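Local coordinates for protein afamin (Homo sapiens, PDB 6FAK) that carries hydrophobic molecules in body fluids, binds vitamin E and keeps lipidated Wnt proteins soluble and active, at residues A[90-95]-A[101-106]; A[262-267]-A[291-296]; A[316-321]-A[371-376]; A[438-443]-A[447-452]. One frame throughout, in Å; residues are numbered along the deposited sequence.

Contact 1: residues A[90-95]-A[101-106]; sequences SHCCSK and RLCFFY. With NAG (2-acetamido-2-deoxy-beta-D-glucopyranose), chain B.
Cys92 and Cys103 are joined by a disulfide, SG to SG 2.2 Å, at the point where the two backbones lie nearest each other. The tight part lies on the Phe104 side of this bridge. Cys92 CB sits over one face of the Phe104 ring, 4.2 Å from its centroid and displaced toward the rim, while Cys92 SG adds a sulfur-aromatic contact. Beyond it, Cys93 turns to its own bridge with Cys78, completing the paired disulfides of adjacent cysteines that mark the albumin family. The other side is more exposed and watered. The imidazole of His91, swung over by its chi1 of 63°, brings CD2 to 3.3 Å from Cys103 SG in an oblique sulfur-aromatic contact, and a water donating to Cys103 O (2.8 Å) also bonds to His91 NE2. Lys95 packs loosely, its CD 4.0 Å from Cys103 CB. Farther along helix 97-106, Tyr106 OH stands 3.6 Å from O7 of an N-acetylglucosamine probably carried by Asn467; with an alanine here, the sugar's acetamido group would probably lose its aromatic neighbour. Between the two segments the link is thus covalent and apolar, with a water on the exposed His91 side as the polar link.

Contact 2: residues A[262-267]-A[291-296]; sequences KVMNHI and QCIINS
Met264 is the first residue of 262-267 to meet the other helix, and it does so with the end of its side chain. The bend at chi2 (-48°) lets the thioether lie along Ile293, the two side chains passing in opposite directions with Met264 SD 3.8 Å from Ile293 CD1. The Met264 side chain crosses that of Ile294 at about a right angle, with Met264 CE 4.0 Å from Ile294 CG1. Ile294 itself leans on Phe195 of helix 177-209. The helices of this second albumin domain, within the experimentally defined pocket region for hydrophobic ligands, here run at 59° to each other; the axes of the two short segments approach to 10.9 Å, a separation bridged by methionine and isoleucine side chains. Further along, His266 faces helix 231-250 instead, where Asp240 and Glu233 hold its two ring nitrogens. Ile267 then points back across, and its CD1 reaches Ile293 CG2 at 4.1 Å, so that Ile293 is touched by Met264 and Ile267 together. Past Ile293 the second helix ends: Asn295 ND2 folds back onto Gln291 O at 2.6 Å, with the N-H...O angle at 161°, and Ser296 OG bonds to Ile293 O at 2.8 Å. Ser296 N joins its own hydroxyl on the same face of that carbonyl, which also receives Lys225 NZ.

Contact 3: residues A[316-321]-A[371-376]; sequences ENVCQE and GCYRYA
The phenol oxygen of Tyr373 is gripped just ahead of helix 318-324, where it lies 3.4 Å from Glu316 CA. It is hydrogen-bonded to the backbone carbonyl of Ser315 and accepts a further bond from a water, 3.0 Å from Tyr373 OH. The same water takes the amide hydrogen of Cys319 and donates to Gln320 OE1 (2.9 Å), tying the hydroxyl to the first turn of the helix. The nitrogen of the Gln320 side chain turns back on the chain: Gln320 NE2 bonds to Glu316 O at 3.2 Å, on a carbonyl lone pair and in its plane, though at a bent N-H...O angle of 142°. Below the hydroxyl the contact is apolar. A chi1 of 62° puts Tyr373 CG between the backbone N and the carbonyl carbon, which directs the ring at Val318, whose CB lies over one face, 3.6 Å from Tyr373 CZ; the CG2 methyl of Val318 rests equally near Tyr373 CE1. Cys319 SG approaches obliquely, 3.9 Å from Tyr373 CE2, in a sulfur-aromatic contact. A phenylalanine in place of Tyr373 could still pack against Val318, but the Ser315 carbonyl would probably lose its hydroxyl partner and the water one of its three. Cys319 is bonded to Cys364 and Cys372 to Cys363, so the tyrosine is wedged beside the double disulfide, built on two adjacent cysteines, that recurs throughout the albumin fold.

Contact 4: residues A[438-443]-A[447-452]; sequences TTCCTL and FACVDN
Cys440 carries this contact, and its side chain meets the second helix from its first carbon onward. CB presses on Val450, with Cys440 CB only 3.4 Å from Val450 CG2, tighter than usual for two carbons; Leu453, further along helix 446-462, also touches the Cys440 side chain. A chi1 of -55° places SG beside the backbone N, from where it bonds to Cys449 SG at 2.0 Å and lies 3.0 Å from Cys449 CB. The bridge is left-handed, with a chi3 of -63°. On the other half of it, the Cys449 sulfur is flanked by two methyl groups, Thr439 CG2 at 4.3 Å and Leu443 CD1 at 4.2 Å. Leu443 can reach it because the chain turns back: helix 423-440 ends at Cys440 and a type II turn follows, closed by a bond of 3.1 Å from Leu443 N to Cys440 O, with Thr442 at positive phi. Cys441 looks the other way, into its disulfide with Cys395, so the adjacent cysteines tie this corner to helix 376-417 as well as to helix 446-462, the double bridge of albumins. Cys449 also borders a bound polyether, probably from the crystallisation liquor, which lies against Ala448 and accepts a hydrogen bond from Asn452 ND2. With a covalent bond at its centre and aliphatic groups round it, the contact fixes the corner between the two helices without any polar bond across it.

In the fold
The four contacts are spread over the three albumin domains: contact 1 in the first, contacts 2 and 3 in the second, contact 4 in the third. None touches another and no helix is shared, though helices 288-295 and 318-324 of contacts 2 and 3 follow each other in the chain. Contact 2 is the buried one, purely aliphatic and sulfur packing in the ligand-pocket region; the other three are partly buried. Contacts 1 and 4, on opposite sides of the chain's centre, are chemically alike, each a disulfide joining segments close in sequence. Contact 3, its centre about 38 Å from the centre of the chain, relies on an aromatic ring and a water.

Contact 1: residues A[90-95]-A[101-106]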
# COMPACT_ATOMS: atom_id res chain seq x y z
N SER A 90 20.74 15.49 -11.07
CA SER A 90 21.28 16.86 -11.14
C SER A 90 20.20 17.90 -11.34
O SER A 90 20.33 19.03 -10.86
CB SER A 90 22.35 16.99 -12.25
OG SER A 90 21.72 16.89 -13.51
N HIS A 91 19.17 17.55 -12.11
CA HIS A 91 18.03 18.44 -12.31
C HIS A 91 17.32 18.83 -10.97
O HIS A 91 16.83 19.96 -10.82
CB HIS A 91 17.05 17.84 -13.33
CG HIS A 91 16.42 16.55 -12.89
ND1 HIS A 91 17.12 15.36 -12.81
CD2 HIS A 91 15.15 16.27 -12.51
CE1 HIS A 91 16.30 14.40 -12.41
NE2 HIS A 91 15.10 14.93 -12.22
N CYS A 92 17.30 17.92 -10.00
CA CYS A 92 16.81 18.27 -8.64
C CYS A 92 17.71 19.26 -7.89
O CYS A 92 17.24 20.15 -7.19
CB CYS A 92 16.58 17.02 -7.80
SG CYS A 92 15.38 15.90 -8.53
N CYS A 93 19.01 19.09 -8.03
CA CYS A 93 19.94 19.95 -7.34
C CYS A 93 20.06 21.34 -7.95
O CYS A 93 20.49 22.26 -7.26
CB CYS A 93 21.32 19.26 -7.25
SG CYS A 93 21.25 17.73 -6.31
N SER A 94 19.69 21.48 -9.23
CA SER A 94 19.60 22.78 -9.92
C SER A 94 18.40 23.63 -9.46
O SER A 94 18.31 24.78 -9.85
CB SER A 94 19.43 22.57 -11.43
OG SER A 94 20.38 21.65 -11.92
N LYS A 95 17.48 23.05 -8.68
CA LYS A 95 16.38 23.76 -8.02
C LYS A 95 16.73 23.88 -6.56
O LYS A 95 17.62 23.21 -6.07
CB LYS A 95 15.08 22.97 -8.15
CG LYS A 95 14.64 22.76 -9.59
CD LYS A 95 13.82 21.49 -9.76
CE LYS A 95 13.68 21.12 -11.24
NZ LYS A 95 12.78 22.06 -11.97
N ARG A 101 12.51 19.90 -3.25
CA ARG A 101 11.75 18.87 -2.51
C ARG A 101 10.79 18.07 -3.39
O ARG A 101 10.68 16.84 -3.28
CB ARG A 101 11.03 19.49 -1.33
CG ARG A 101 11.95 19.91 -0.20
CD ARG A 101 11.28 20.92 0.75
NE ARG A 101 10.01 20.42 1.22
CZ ARG A 101 8.94 21.15 1.56
NH1 ARG A 101 7.84 20.55 1.97
NH2 ARG A 101 8.98 22.49 1.49
N LEU A 102 10.14 18.78 -4.30
CA LEU A 102 9.20 18.20 -5.21
C LEU A 102 9.92 17.30 -6.23
O LEU A 102 9.52 16.16 -6.44
CB LEU A 102 8.37 19.31 -5.92
CG LEU A 102 7.28 18.86 -6.90
CD1 LEU A 102 6.22 18.03 -6.20
CD2 LEU A 102 6.60 20.06 -7.56
N CYS A 103 11.00 17.83 -6.80
CA CYS A 103 11.82 17.06 -7.72
C CYS A 103 12.33 15.78 -7.07
O CYS A 103 12.28 14.74 -7.71
CB CYS A 103 13.00 17.93 -8.22
SG CYS A 103 13.96 17.19 -9.52
N PHE A 104 12.80 15.84 -5.83
CA PHE A 104 13.29 14.66 -5.09
C PHE A 104 12.18 13.59 -4.89
O PHE A 104 12.42 12.38 -5.07
CB PHE A 104 13.94 15.06 -3.76
CG PHE A 104 15.42 15.21 -3.85
CD1 PHE A 104 16.24 14.10 -4.03
CD2 PHE A 104 16.01 16.46 -3.85
CE1 PHE A 104 17.63 14.25 -4.12
CE2 PHE A 104 17.40 16.62 -3.94
CZ PHE A 104 18.21 15.52 -4.07
N PHE A 105 10.99 14.06 -4.55
CA PHE A 105 9.82 13.23 -4.48
C PHE A 105 9.48 12.53 -5.80
O PHE A 105 9.20 11.33 -5.79
CB PHE A 105 8.63 14.04 -3.95
CG PHE A 105 7.34 13.33 -4.03
CD1 PHE A 105 7.02 12.36 -3.10
CD2 PHE A 105 6.40 13.65 -4.99
CE1 PHE A 105 5.80 11.69 -3.17
CE2 PHE A 105 5.18 12.98 -5.06
CZ PHE A 105 4.90 12.01 -4.14
N TYR A 106 9.47 13.29 -6.90
CA TYR A 106 9.29 12.72 -8.22
C TYR A 106 10.40 11.77 -8.68
O TYR A 106 10.14 10.97 -9.57
CB TYR A 106 9.03 13.78 -9.31
CG TYR A 106 7.71 14.49 -9.18
CD1 TYR A 106 6.54 13.79 -8.94
CD2 TYR A 106 7.61 15.87 -9.34
CE1 TYR A 106 5.33 14.43 -8.81
CE2 TYR A 106 6.38 16.53 -9.22
CZ TYR A 106 5.25 15.79 -8.94
OH TYR A 106 4.00 16.37 -8.85
C1 NAG B . -0.98 14.38 -11.26
C2 NAG B . -0.07 15.58 -11.46
C3 NAG B . -0.33 16.63 -10.39
C4 NAG B . -1.81 16.98 -10.35
C5 NAG B . -2.67 15.72 -10.25
C6 NAG B . -4.16 16.06 -10.33
C7 NAG B . 2.24 15.67 -12.31
C8 NAG B . 1.78 16.71 -13.30
N2 NAG B . 1.33 15.17 -11.46
O3 NAG B . 0.45 17.80 -10.64
O4 NAG B . -2.07 17.86 -9.25
O5 NAG B . -2.35 14.79 -11.30
O6 NAG B . -4.46 16.64 -11.60
O7 NAG B . 3.40 15.30 -12.28
O HOH W 1 12.42 14.22 -10.47

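Contact 2: residues A[262-267]-A[291-296]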
# COMPACT_ATOMS: atom_id res chain seq x y z
N LYS A 262 3.81 13.23 17.47
CA LYS A 262 2.75 14.17 17.83
C LYS A 262 1.34 13.53 17.82
O LYS A 262 0.56 13.73 18.75
CB LYS A 262 2.78 15.38 16.90
CG LYS A 262 1.82 16.52 17.28
CD LYS A 262 2.05 17.74 16.40
CE LYS A 262 1.30 18.96 16.92
NZ LYS A 262 1.30 20.11 15.95
N VAL A 263 1.00 12.78 16.77
CA VAL A 263 -0.29 12.13 16.68
C VAL A 263 -0.49 11.14 17.88
O VAL A 263 -1.53 11.19 18.58
CB VAL A 263 -0.48 11.44 15.30
CG1 VAL A 263 -1.64 10.48 15.29
CG2 VAL A 263 -0.66 12.47 14.18
N MET A 264 0.53 10.34 18.18
CA MET A 264 0.43 9.33 19.24
C MET A 264 0.31 9.99 20.62
O MET A 264 -0.54 9.58 21.44
CB MET A 264 1.62 8.37 19.17
CG MET A 264 1.72 7.64 17.85
SD MET A 264 0.13 6.95 17.34
CE MET A 264 0.51 6.34 15.70
N ASN A 265 1.09 11.04 20.82
CA ASN A 265 0.97 11.87 22.01
C ASN A 265 -0.40 12.54 22.13
O ASN A 265 -0.97 12.55 23.23
CB ASN A 265 2.11 12.90 22.09
CG ASN A 265 3.49 12.22 22.30
OD1 ASN A 265 3.59 10.99 22.54
ND2 ASN A 265 4.56 13.02 22.20
N HIS A 266 -0.93 13.11 21.05
CA HIS A 266 -2.32 13.64 21.02
C HIS A 266 -3.35 12.55 21.45
O HIS A 266 -4.16 12.76 22.35
CB HIS A 266 -2.66 14.17 19.63
CG HIS A 266 -3.92 14.97 19.55
ND1 HIS A 266 -4.07 15.98 18.64
CD2 HIS A 266 -5.07 14.92 20.25
CE1 HIS A 266 -5.26 16.53 18.78
NE2 HIS A 266 -5.89 15.90 19.75
N ILE A 267 -3.30 11.39 20.83
CA ILE A 267 -4.14 10.27 21.18
C ILE A 267 -3.97 9.90 22.67
O ILE A 267 -4.92 9.98 23.45
CB ILE A 267 -3.84 9.07 20.27
CG1 ILE A 267 -4.35 9.38 18.84
CG2 ILE A 267 -4.48 7.76 20.75
CD1 ILE A 267 -3.95 8.37 17.79
N GLN A 291 2.98 2.13 16.20
CA GLN A 291 2.66 0.97 15.35
C GLN A 291 1.69 0.01 16.12
O GLN A 291 0.89 -0.70 15.51
CB GLN A 291 3.93 0.21 14.87
CG GLN A 291 4.85 0.87 13.82
CD GLN A 291 4.18 1.58 12.64
OE1 GLN A 291 4.11 1.05 11.52
NE2 GLN A 291 3.73 2.82 12.87
N CYS A 292 1.79 0.02 17.46
CA CYS A 292 0.81 -0.59 18.37
C CYS A 292 -0.58 0.05 18.23
O CYS A 292 -1.54 -0.64 17.87
CB CYS A 292 1.28 -0.44 19.82
SG CYS A 292 0.29 -1.32 21.06
N ILE A 293 -0.68 1.36 18.50
CA ILE A 293 -1.95 2.10 18.43
C ILE A 293 -2.62 1.83 17.11
O ILE A 293 -3.82 1.58 17.08
CB ILE A 293 -1.80 3.63 18.69
CG1 ILE A 293 -1.64 3.90 20.20
CG2 ILE A 293 -3.00 4.44 18.19
CD1 ILE A 293 -1.06 5.26 20.54
N ILE A 294 -1.84 1.83 16.02
CA ILE A 294 -2.39 1.55 14.68
C ILE A 294 -2.96 0.12 14.57
O ILE A 294 -3.97 -0.10 13.90
CB ILE A 294 -1.35 1.84 13.54
CG1 ILE A 294 -1.05 3.35 13.48
CG2 ILE A 294 -1.91 1.43 12.18
CD1 ILE A 294 0.07 3.74 12.54
N ASN A 295 -2.32 -0.84 15.24
CA ASN A 295 -2.78 -2.23 15.27
C ASN A 295 -3.82 -2.56 16.35
O ASN A 295 -4.41 -3.63 16.29
CB ASN A 295 -1.58 -3.19 15.42
CG ASN A 295 -0.85 -3.40 14.11
OD1 ASN A 295 -1.09 -4.39 13.41
ND2 ASN A 295 0.03 -2.47 13.77
N SER A 296 -4.07 -1.67 17.32
CA SER A 296 -5.07 -1.96 18.34
C SER A 296 -6.43 -2.09 17.65
O SER A 296 -6.67 -1.50 16.59
CB SER A 296 -5.09 -0.91 19.44
OG SER A 296 -5.53 0.35 18.96

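Contact 3: residues A[316-321]-A[371-376]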
# COMPACT_ATOMS: atom_id res chain seq x y z
N GLU A 316 -35.36 19.52 9.91
CA GLU A 316 -35.60 20.54 8.91
C GLU A 316 -34.47 21.57 8.84
O GLU A 316 -34.64 22.61 8.24
CB GLU A 316 -36.94 21.26 9.17
CG GLU A 316 -38.11 20.62 8.45
CD GLU A 316 -39.28 21.60 8.32
OE1 GLU A 316 -39.95 21.60 7.28
OE2 GLU A 316 -39.50 22.38 9.27
N ASN A 317 -33.35 21.34 9.48
CA ASN A 317 -32.24 22.28 9.39
C ASN A 317 -31.12 21.82 8.46
O ASN A 317 -30.07 22.45 8.42
CB ASN A 317 -31.69 22.55 10.78
CG ASN A 317 -32.69 23.26 11.66
OD1 ASN A 317 -33.60 23.93 11.17
ND2 ASN A 317 -32.51 23.13 12.96
N VAL A 318 -31.33 20.75 7.70
CA VAL A 318 -30.23 20.13 6.94
C VAL A 318 -29.64 21.08 5.90
O VAL A 318 -28.42 21.30 5.87
CB VAL A 318 -30.66 18.82 6.29
CG1 VAL A 318 -29.57 18.26 5.40
CG2 VAL A 318 -30.99 17.76 7.37
N CYS A 319 -30.50 21.65 5.04
CA CYS A 319 -29.98 22.47 3.95
C CYS A 319 -29.30 23.73 4.51
O CYS A 319 -28.28 24.15 3.98
CB CYS A 319 -31.07 22.86 2.97
SG CYS A 319 -31.77 21.47 2.05
N GLN A 320 -29.84 24.28 5.60
CA GLN A 320 -29.23 25.46 6.26
C GLN A 320 -27.88 25.13 6.86
O GLN A 320 -26.96 25.90 6.70
CB GLN A 320 -30.10 26.06 7.38
CG GLN A 320 -31.49 26.37 6.93
CD GLN A 320 -32.48 25.28 7.26
OE1 GLN A 320 -32.48 24.20 6.64
NE2 GLN A 320 -33.38 25.56 8.22
N GLU A 321 -27.77 23.99 7.55
CA GLU A 321 -26.50 23.59 8.15
C GLU A 321 -25.46 23.31 7.08
O GLU A 321 -24.30 23.77 7.14
CB GLU A 321 -26.70 22.42 9.10
CG GLU A 321 -27.32 22.84 10.42
CD GLU A 321 -27.73 21.64 11.30
OE1 GLU A 321 -27.60 20.48 10.82
OE2 GLU A 321 -28.18 21.84 12.46
N GLY A 371 -38.99 16.71 2.44
CA GLY A 371 -39.68 15.56 1.88
C GLY A 371 -38.80 14.73 0.96
O GLY A 371 -39.08 13.54 0.76
N CYS A 372 -37.75 15.34 0.40
CA CYS A 372 -36.84 14.71 -0.54
C CYS A 372 -35.68 14.03 0.22
O CYS A 372 -35.34 12.88 -0.06
CB CYS A 372 -36.34 15.79 -1.52
SG CYS A 372 -35.13 15.34 -2.76
N TYR A 373 -35.03 14.74 1.14
CA TYR A 373 -33.86 14.15 1.85
C TYR A 373 -34.18 13.19 2.99
O TYR A 373 -33.32 12.44 3.46
CB TYR A 373 -32.87 15.23 2.30
CG TYR A 373 -33.34 16.28 3.28
CD1 TYR A 373 -33.64 15.96 4.60
CD2 TYR A 373 -33.34 17.61 2.92
CE1 TYR A 373 -33.99 16.93 5.52
CE2 TYR A 373 -33.68 18.60 3.82
CZ TYR A 373 -34.00 18.25 5.13
OH TYR A 373 -34.35 19.20 6.01
N ARG A 374 -35.44 13.19 3.42
CA ARG A 374 -36.00 12.22 4.33
C ARG A 374 -35.64 10.77 3.98
O ARG A 374 -35.44 9.97 4.88
CB ARG A 374 -37.53 12.43 4.35
CG ARG A 374 -38.39 11.29 4.88
CD ARG A 374 -39.87 11.62 4.70
NE ARG A 374 -40.45 12.14 5.92
CZ ARG A 374 -41.56 12.88 6.01
NH1 ARG A 374 -42.22 13.23 4.91
NH2 ARG A 374 -42.00 13.27 7.20
N TYR A 375 -35.53 10.48 2.69
CA TYR A 375 -35.23 9.14 2.17
C TYR A 375 -33.76 8.85 1.87
O TYR A 375 -33.44 7.91 1.14
CB TYR A 375 -36.06 8.93 0.90
CG TYR A 375 -37.52 9.07 1.19
CD1 TYR A 375 -38.17 8.10 1.92
CD2 TYR A 375 -38.23 10.23 0.86
CE1 TYR A 375 -39.49 8.23 2.25
CE2 TYR A 375 -39.56 10.36 1.16
CZ TYR A 375 -40.19 9.36 1.86
OH TYR A 375 -41.51 9.48 2.19
N ALA A 376 -32.85 9.63 2.44
CA ALA A 376 -31.43 9.39 2.22
C ALA A 376 -30.99 7.98 2.56
O ALA A 376 -30.21 7.37 1.82
CB ALA A 376 -30.60 10.37 3.00
O HOH W 2 -33.45 21.90 5.23

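Contact 4: residues A[438-443]-A[447-452]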
# COMPACT_ATOMS: atom_id res chain seq x y z
N THR A 438 -8.37 -14.37 0.81
CA THR A 438 -7.76 -15.34 1.74
C THR A 438 -7.66 -14.81 3.17
O THR A 438 -7.77 -15.57 4.11
CB THR A 438 -6.32 -15.75 1.33
OG1 THR A 438 -5.46 -14.61 1.37
CG2 THR A 438 -6.26 -16.37 -0.07
N THR A 439 -7.44 -13.53 3.32
CA THR A 439 -7.41 -12.91 4.61
C THR A 439 -8.81 -12.75 5.25
O THR A 439 -8.91 -12.89 6.47
CB THR A 439 -6.78 -11.51 4.48
OG1 THR A 439 -5.45 -11.66 3.96
CG2 THR A 439 -6.75 -10.77 5.79
N CYS A 440 -9.84 -12.46 4.46
CA CYS A 440 -11.10 -11.92 4.98
C CYS A 440 -12.33 -12.78 4.83
O CYS A 440 -13.32 -12.54 5.53
CB CYS A 440 -11.44 -10.62 4.24
SG CYS A 440 -10.18 -9.33 4.26
N CYS A 441 -12.35 -13.68 3.84
CA CYS A 441 -13.60 -14.36 3.51
C CYS A 441 -13.98 -15.22 4.73
O CYS A 441 -13.11 -15.75 5.40
CB CYS A 441 -13.58 -15.13 2.18
SG CYS A 441 -13.62 -14.10 0.67
N THR A 442 -15.27 -15.22 5.07
CA THR A 442 -15.84 -15.90 6.27
C THR A 442 -15.70 -15.21 7.63
O THR A 442 -16.33 -15.65 8.62
CB THR A 442 -15.41 -17.39 6.44
OG1 THR A 442 -14.06 -17.46 6.91
CG2 THR A 442 -15.58 -18.12 5.13
N LEU A 443 -14.90 -14.14 7.72
CA LEU A 443 -14.83 -13.38 8.97
C LEU A 443 -16.18 -12.72 9.25
O LEU A 443 -17.00 -12.61 8.35
CB LEU A 443 -13.74 -12.30 8.92
CG LEU A 443 -12.30 -12.76 8.66
CD1 LEU A 443 -11.39 -11.54 8.73
CD2 LEU A 443 -11.89 -13.86 9.64
N PHE A 447 -17.27 -8.10 4.87
CA PHE A 447 -17.49 -7.02 3.88
C PHE A 447 -16.45 -5.92 4.04
O PHE A 447 -15.78 -5.54 3.05
CB PHE A 447 -18.91 -6.41 3.89
CG PHE A 447 -19.00 -5.17 3.02
CD1 PHE A 447 -19.00 -5.29 1.66
CD2 PHE A 447 -19.02 -3.89 3.59
CE1 PHE A 447 -19.06 -4.18 0.85
CE2 PHE A 447 -19.06 -2.75 2.80
CZ PHE A 447 -19.10 -2.90 1.43
N ALA A 448 -16.28 -5.42 5.27
CA ALA A 448 -15.34 -4.34 5.50
C ALA A 448 -13.89 -4.75 5.14
O ALA A 448 -13.15 -4.02 4.44
CB ALA A 448 -15.41 -3.83 6.94
N CYS A 449 -13.51 -5.93 5.60
CA CYS A 449 -12.16 -6.44 5.38
C CYS A 449 -11.82 -6.57 3.88
O CYS A 449 -10.81 -6.04 3.41
CB CYS A 449 -12.00 -7.77 6.14
SG CYS A 449 -10.35 -8.51 6.06
N VAL A 450 -12.69 -7.26 3.13
CA VAL A 450 -12.48 -7.49 1.72
C VAL A 450 -12.45 -6.16 0.93
O VAL A 450 -11.56 -5.95 0.09
CB VAL A 450 -13.59 -8.39 1.13
CG1 VAL A 450 -13.52 -8.45 -0.39
CG2 VAL A 450 -13.51 -9.80 1.71
N ASP A 451 -13.40 -5.28 1.18
CA ASP A 451 -13.49 -4.07 0.36
C ASP A 451 -12.30 -3.15 0.69
O ASP A 451 -11.75 -2.54 -0.22
CB ASP A 451 -14.85 -3.41 0.51
CG ASP A 451 -15.15 -2.35 -0.56
OD1 ASP A 451 -14.92 -2.55 -1.77
OD2 ASP A 451 -15.61 -1.25 -0.21
N ASN A 452 -11.88 -3.10 1.95
CA ASN A 452 -10.72 -2.33 2.38
C ASN A 452 -9.43 -2.83 1.68
O ASN A 452 -8.64 -2.04 1.15
CB ASN A 452 -10.53 -2.39 3.90
CG ASN A 452 -11.41 -1.39 4.68
OD1 ASN A 452 -11.90 -0.39 4.15
ND2 ASN A 452 -11.60 -1.67 5.97